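PDB 5HQA: alpha-glucosidase from Pseudoalteromonas sp. K8, which hydrolyses alpha-glucosidic bonds as a calcium-binding family 97 glycoside hydrolase whose activity is raised by chloride. Local coordinates for residues Q460-N463 with P469-P472; D603-G608 with I656-L661. One frame throughout, in Å; residues are numbered along the deposited sequence. Where two conformers were deposited one is given.

Contact 1: residues Q460-N463 with P469-P472; sequences QEFN and PNPP. With CA (calcium ion), chain C; AC1 (4,6-dideoxy-4-{[(1S,4R,5S,6S)-4,5,6-trihydroxy-3-(hydroxymethyl)cyclohex-2-en-1-yl]amino}-alpha-D-glucopyranose), chain B.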
loop_
_atom_site.group_PDB
_atom_site.type_symbol
_atom_site.label_atom_id
_atom_site.label_comp_id
_atom_site.label_asym_id
_atom_site.label_seq_id
_atom_site.Cartn_x
_atom_site.Cartn_y
_atom_site.Cartn_z
ATOM N N GLN A 460 -12.641 -0.470 2.938
ATOM C CA GLN A 460 -14.039 -0.153 3.237
ATOM C C GLN A 460 -14.977 -1.326 2.981
ATOM O O GLN A 460 -16.012 -1.449 3.652
ATOM C CB GLN A 460 -14.476 1.043 2.391
ATOM C CG GLN A 460 -15.788 1.680 2.812
ATOM C CD GLN A 460 -15.600 2.636 3.977
ATOM O OE1 GLN A 460 -15.795 2.265 5.140
ATOM N NE2 GLN A 460 -15.214 3.875 3.669
ATOM N N GLU A 461 -14.659 -2.182 2.003
ATOM C CA GLU A 461 -15.580 -3.261 1.648
ATOM C C GLU A 461 -15.884 -4.164 2.837
ATOM O O GLU A 461 -17.001 -4.679 2.953
ATOM C CB GLU A 461 -15.010 -4.088 0.496
ATOM C CG GLU A 461 -13.643 -4.701 0.804
ATOM C CD GLU A 461 -13.176 -5.653 -0.280
ATOM O OE1 GLU A 461 -13.990 -5.969 -1.172
ATOM O OE2 GLU A 461 -12.003 -6.096 -0.239
ATOM N N PHE A 462 -14.915 -4.373 3.735
ATOM C CA PHE A 462 -15.190 -5.217 4.897
ATOM C C PHE A 462 -16.185 -4.583 5.850
ATOM O O PHE A 462 -16.696 -5.278 6.732
ATOM C CB PHE A 462 -13.897 -5.561 5.639
ATOM C CG PHE A 462 -13.128 -6.661 4.984
ATOM C CD1 PHE A 462 -12.316 -6.397 3.885
ATOM C CD2 PHE A 462 -13.253 -7.966 5.430
ATOM C CE1 PHE A 462 -11.627 -7.430 3.250
ATOM C CE2 PHE A 462 -12.567 -9.003 4.808
ATOM C CZ PHE A 462 -11.755 -8.738 3.716
ATOM N N ASN A 463 -16.478 -3.293 5.687
ATOM C CA ASN A 463 -17.499 -2.656 6.499
ATOM C C ASN A 463 -18.894 -2.871 5.949
ATOM O O ASN A 463 -19.865 -2.513 6.621
ATOM C CB ASN A 463 -17.198 -1.167 6.626
ATOM C CG ASN A 463 -15.927 -0.917 7.393
ATOM O OD1 ASN A 463 -15.547 -1.720 8.248
ATOM N ND2 ASN A 463 -15.250 0.181 7.086
ATOM N N PRO A 469 -17.145 -6.022 10.963
ATOM C CA PRO A 469 -16.502 -5.001 10.131
ATOM C C PRO A 469 -15.178 -4.568 10.739
ATOM O O PRO A 469 -14.786 -5.077 11.798
ATOM C CB PRO A 469 -17.533 -3.864 10.129
ATOM C CG PRO A 469 -18.187 -3.986 11.469
ATOM C CD PRO A 469 -18.295 -5.476 11.714
ATOM N N ASN A 470 -14.476 -3.650 10.084
ATOM C CA ASN A 470 -13.219 -3.158 10.634
ATOM C C ASN A 470 -13.473 -2.495 11.988
ATOM O O ASN A 470 -14.475 -1.789 12.157
ATOM C CB ASN A 470 -12.555 -2.152 9.688
ATOM C CG ASN A 470 -12.288 -2.727 8.301
ATOM O OD1 ASN A 470 -12.131 -3.941 8.133
ATOM N ND2 ASN A 470 -12.226 -1.849 7.300
ATOM N N PRO A 471 -12.595 -2.693 12.966
ATOM C CA PRO A 471 -12.787 -2.074 14.283
ATOM C C PRO A 471 -12.401 -0.606 14.258
ATOM O O PRO A 471 -11.704 -0.148 13.339
ATOM C CB PRO A 471 -11.839 -2.879 15.188
ATOM C CG PRO A 471 -10.713 -3.263 14.250
ATOM C CD PRO A 471 -11.399 -3.557 12.924
ATOM N N PRO A 472 -12.845 0.167 15.247
ATOM C CA PRO A 472 -12.445 1.582 15.317
ATOM C C PRO A 472 -10.948 1.825 15.185
ATOM O O PRO A 472 -10.553 2.837 14.592
ATOM C CB PRO A 472 -12.966 1.997 16.694
ATOM C CG PRO A 472 -14.220 1.173 16.834
ATOM C CD PRO A 472 -13.890 -0.164 16.235
HETATM CA CA CA C . -10.572 -7.179 -1.692
HETATM C C1 AC1 B . -13.719 -11.970 -0.824
HETATM O O2 AC1 B . -11.581 -11.830 0.247
HETATM C C2 AC1 B . -12.312 -11.397 -0.913
HETATM C C4A AC1 B . -14.372 -5.854 -5.669
HETATM C C3 AC1 B . -12.329 -9.896 -1.027
HETATM O O3 AC1 B . -10.986 -9.380 -1.036
HETATM C C4 AC1 B . -13.092 -9.487 -2.259
HETATM N N4A AC1 B . -12.918 -8.043 -2.616
HETATM C C5 AC1 B . -14.516 -9.812 -1.839
HETATM O O5 AC1 B . -14.650 -11.293 -1.786
HETATM C C6 AC1 B . -15.580 -9.268 -2.741
HETATM C C1B AC1 B . -12.575 -7.785 -4.060
HETATM C C2B AC1 B . -12.325 -6.152 -4.302
HETATM O O2B AC1 B . -11.413 -5.704 -3.299
HETATM C C3B AC1 B . -13.539 -5.445 -4.324
HETATM O O3B AC1 B . -13.360 -4.007 -4.347
HETATM O O4 AC1 B . -15.654 -5.258 -5.649
HETATM C C5B AC1 B . -14.509 -7.282 -5.836
HETATM C C7B AC1 B . -13.531 -8.275 -4.996
HETATM C C6B AC1 B . -15.092 -7.779 -7.170
HETATM O O6B AC1 B . -14.114 -7.612 -8.148
HETATM O O HOH W 1 -15.036 0.474 10.721
#
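Asn463 and Asn470 meet with their side chains crossing at about a right angle, their amide planes turned 70° apart. The two amides do not bond to each other: Asn463 OD1 instead takes the backbone N-H of Asn470, with OD1 and N 2.9 Å apart. The Asn470 N lies nearly along the C=O axis (175°), but the bond is bent at the hydrogen (146°). With CG anti to the carbonyl carbon, the Asn463 amide can reach this N-H and also turn its other end back to its own segment. There Asn463 ND2 donates to Gln460 OE1 at 2.9 Å, the acceptor lying in the Asn463 amide plane, while Asn463 N bonds Gln460 O in a tight turn. A water donates to Asn470 O at 2.7 Å and, weakly, to Asn463 OD1.

Alongside, Asn470 OD1 comes within 3.5 Å of Phe462 CB, and Pro469 CA offers a C-H to Phe462 O at 3.4 Å. The Asn470 amide finds its stronger polar partners outside the two segments, OD1 with Arg458 and ND2 with the Gly459 carbonyl.

Glu461, between Gln460 and Phe462 in the chain, takes no part in the touch with 469-472; its carboxylate lies in the glycan pocket. Glu461 OE2 binds the calcium ion at 2.3 Å, while Glu461 OE1 approaches AC1 N4A to 2.7 Å. Glu154, Glu437 and Glu455 also bind the metal, and AC1 contributes O3, N4A and O2B. Both amide ends of Asn463 are thus engaged, which should fix its rotation and tie 469-472 to the turn that carries Glu461. With Glu461 and Phe462 on one short turn and Phe462 touching Glu154, the contact is consistent with a second-shell role behind the calcium site.

Contact 2: residues D603-G608 with I656-L661; sequences DFLDNG and IRFKAL
This is an apolar, largely aromatic packing contact between 603-608, in the loop between strands 596-601 and 611-618, and strand 653-660 of the C-terminal antiparallel sheet. The Phe604 ring directs its edge at the face of Phe658 in an offset edge-to-face pair, centroids 5.7 Å apart and planes at 78°. The nearest atoms are Phe604 CZ and Phe658 CE2, 3.9 Å apart. Phe604 adopts a first torsion that sets CG between the backbone N and the carbonyl carbon (chi1 56°), which brings its far end to the strand. Beside it, Leu605 reaches across with one methyl, CD2, lying 4.0 Å from Phe658 CG and equally near CB. Within the strand, Ile656 CG2 rests over one face of the Phe658 ring, offset toward the rim. Trp585 and Phe611 from the two neighbouring strands and Val638 from the strand beyond 611-618 touch both Leu605 and Phe658. Replacing Phe658 by an alanine would probably leave the Phe604 edge and the Leu605 methyl without their shared partner and open a gap beneath the loop. The segments meet through apolar and aromatic contacts alone, so shape fit probably sets their packing, while Asp606 bonds Lys573 and Trp585 outside them.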
loop_
_atom_site.group_PDB
_atom_site.type_symbol
_atom_site.label_atom_id
_atom_site.label_comp_id
_atom_site.label_asym_id
_atom_site.label_seq_id
_atom_site.Cartn_x
_atom_site.Cartn_y
_atom_site.Cartn_z
ATOM N N ASP A 603 2.179 25.464 12.579
ATOM C CA ASP A 603 3.367 26.075 11.991
ATOM C C ASP A 603 3.832 25.381 10.710
ATOM O O ASP A 603 4.818 25.830 10.115
ATOM C CB ASP A 603 4.505 26.150 13.019
ATOM C CG ASP A 603 4.973 24.787 13.517
ATOM O OD1 ASP A 603 4.650 23.741 12.917
ATOM O OD2 ASP A 603 5.699 24.770 14.534
ATOM N N PHE A 604 3.152 24.327 10.248
ATOM C CA PHE A 604 3.423 23.830 8.903
ATOM C C PHE A 604 2.932 24.790 7.826
ATOM O O PHE A 604 3.421 24.735 6.694
ATOM C CB PHE A 604 2.798 22.443 8.696
ATOM C CG PHE A 604 1.321 22.390 8.960
ATOM C CD1 PHE A 604 0.410 22.698 7.959
ATOM C CD2 PHE A 604 0.839 22.016 10.212
ATOM C CE1 PHE A 604 -0.962 22.647 8.200
ATOM C CE2 PHE A 604 -0.532 21.967 10.462
ATOM C CZ PHE A 604 -1.436 22.276 9.449
ATOM N N LEU A 605 1.985 25.671 8.149
ATOM C CA LEU A 605 1.482 26.613 7.161
ATOM C C LEU A 605 2.594 27.555 6.711
ATOM O O LEU A 605 3.492 27.904 7.482
ATOM C CB LEU A 605 0.319 27.420 7.738
ATOM C CG LEU A 605 -0.930 26.628 8.108
ATOM C CD1 LEU A 605 -1.949 27.547 8.784
ATOM C CD2 LEU A 605 -1.508 25.986 6.865
ATOM N N ASP A 606 2.524 27.969 5.444
ATOM C CA ASP A 606 3.521 28.876 4.885
ATOM C C ASP A 606 3.596 30.158 5.700
ATOM O O ASP A 606 2.573 30.779 6.006
ATOM C CB ASP A 606 3.187 29.198 3.431
ATOM C CG ASP A 606 3.062 27.955 2.581
ATOM O OD1 ASP A 606 1.998 27.303 2.636
ATOM O OD2 ASP A 606 4.035 27.621 1.875
ATOM N N ASN A 607 4.818 30.548 6.057
ATOM C CA ASN A 607 5.012 31.743 6.864
ATOM C C ASN A 607 4.545 32.976 6.102
ATOM O O ASN A 607 4.711 33.075 4.882
ATOM C CB ASN A 607 6.485 31.883 7.256
ATOM C CG ASN A 607 6.946 30.777 8.184
ATOM O OD1 ASN A 607 6.205 30.339 9.068
ATOM N ND2 ASN A 607 8.173 30.310 7.982
ATOM N N GLY A 608 3.936 33.910 6.829
ATOM C CA GLY A 608 3.495 35.154 6.232
ATOM C C GLY A 608 2.255 35.073 5.372
ATOM O O GLY A 608 1.880 36.081 4.769
ATOM N N ILE A 656 -9.684 19.162 7.512
ATOM C CA ILE A 656 -9.564 20.611 7.392
ATOM C C ILE A 656 -9.003 20.967 6.028
ATOM O O ILE A 656 -8.006 20.384 5.590
ATOM C CB ILE A 656 -8.666 21.210 8.487
ATOM C CG1 ILE A 656 -9.150 20.783 9.869
ATOM C CG2 ILE A 656 -8.632 22.744 8.364
ATOM C CD1 ILE A 656 -8.287 21.315 10.971
ATOM N N ARG A 657 -9.624 21.940 5.372
ATOM C CA ARG A 657 -9.026 22.616 4.231
ATOM C C ARG A 657 -8.507 23.970 4.702
ATOM O O ARG A 657 -9.275 24.786 5.217
ATOM C CB ARG A 657 -10.033 22.802 3.094
ATOM C CG ARG A 657 -9.488 23.672 1.982
ATOM C CD ARG A 657 -10.484 23.893 0.866
ATOM N NE ARG A 657 -9.876 24.753 -0.148
ATOM C CZ ARG A 657 -10.532 25.283 -1.175
ATOM N NH1 ARG A 657 -11.830 25.046 -1.327
ATOM N NH2 ARG A 657 -9.889 26.055 -2.045
ATOM N N PHE A 658 -7.204 24.199 4.554
ATOM C CA PHE A 658 -6.606 25.502 4.837
ATOM C C PHE A 658 -6.527 26.241 3.510
ATOM O O PHE A 658 -5.598 26.034 2.725
ATOM C CB PHE A 658 -5.231 25.353 5.479
ATOM C CG PHE A 658 -5.268 24.714 6.828
ATOM C CD1 PHE A 658 -5.527 25.476 7.959
ATOM C CD2 PHE A 658 -5.045 23.352 6.969
ATOM C CE1 PHE A 658 -5.562 24.889 9.213
ATOM C CE2 PHE A 658 -5.082 22.751 8.220
ATOM C CZ PHE A 658 -5.340 23.520 9.343
ATOM N N LYS A 659 -7.514 27.093 3.253
ATOM C CA LYS A 659 -7.593 27.793 1.978
ATOM C C LYS A 659 -6.704 29.030 2.036
ATOM O O LYS A 659 -6.965 29.950 2.817
ATOM C CB LYS A 659 -9.040 28.160 1.676
ATOM C CG LYS A 659 -9.235 28.937 0.401
ATOM C CD LYS A 659 -10.698 29.356 0.305
ATOM C CE LYS A 659 -11.061 29.780 -1.097
ATOM N NZ LYS A 659 -12.521 30.059 -1.185
ATOM N N ALA A 660 -5.653 29.053 1.214
ATOM C CA ALA A 660 -4.797 30.232 1.134
ATOM C C ALA A 660 -5.607 31.406 0.619
ATOM O O ALA A 660 -6.371 31.268 -0.339
ATOM C CB ALA A 660 -3.604 29.972 0.214
ATOM N N LEU A 661 -5.447 32.559 1.263
ATOM C CA LEU A 661 -6.157 33.775 0.876
ATOM C C LEU A 661 -5.254 34.660 0.028
ATOM O O LEU A 661 -4.084 34.862 0.370
ATOM C CB LEU A 661 -6.652 34.534 2.109
ATOM C CG LEU A 661 -7.626 33.706 2.944
ATOM C CD1 LEU A 661 -8.098 34.481 4.151
ATOM C CD2 LEU A 661 -8.815 33.269 2.102
#

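The two contacts follow one another along the chain and do not touch: their centres are 33 Å apart and their nearest atoms about 17 Å. Contact 1 lies in the glycoside hydrolase 97 catalytic part and contributes Glu461 and Phe462 to the glycan pocket; between nearest atoms, the Phe462 side chain is about 3 Å from that of Glu154, a calcium ligand, and about 4 Å from a bound glucose. Contact 2 belongs to the C-terminal beta-sheet part, far from the calcium and sugar sites, so direct influence on the sugar is not evident. Polar, directional bonds characterise contact 1, whereas contact 2 is plain hydrophobic packing within a separate beta-rich part.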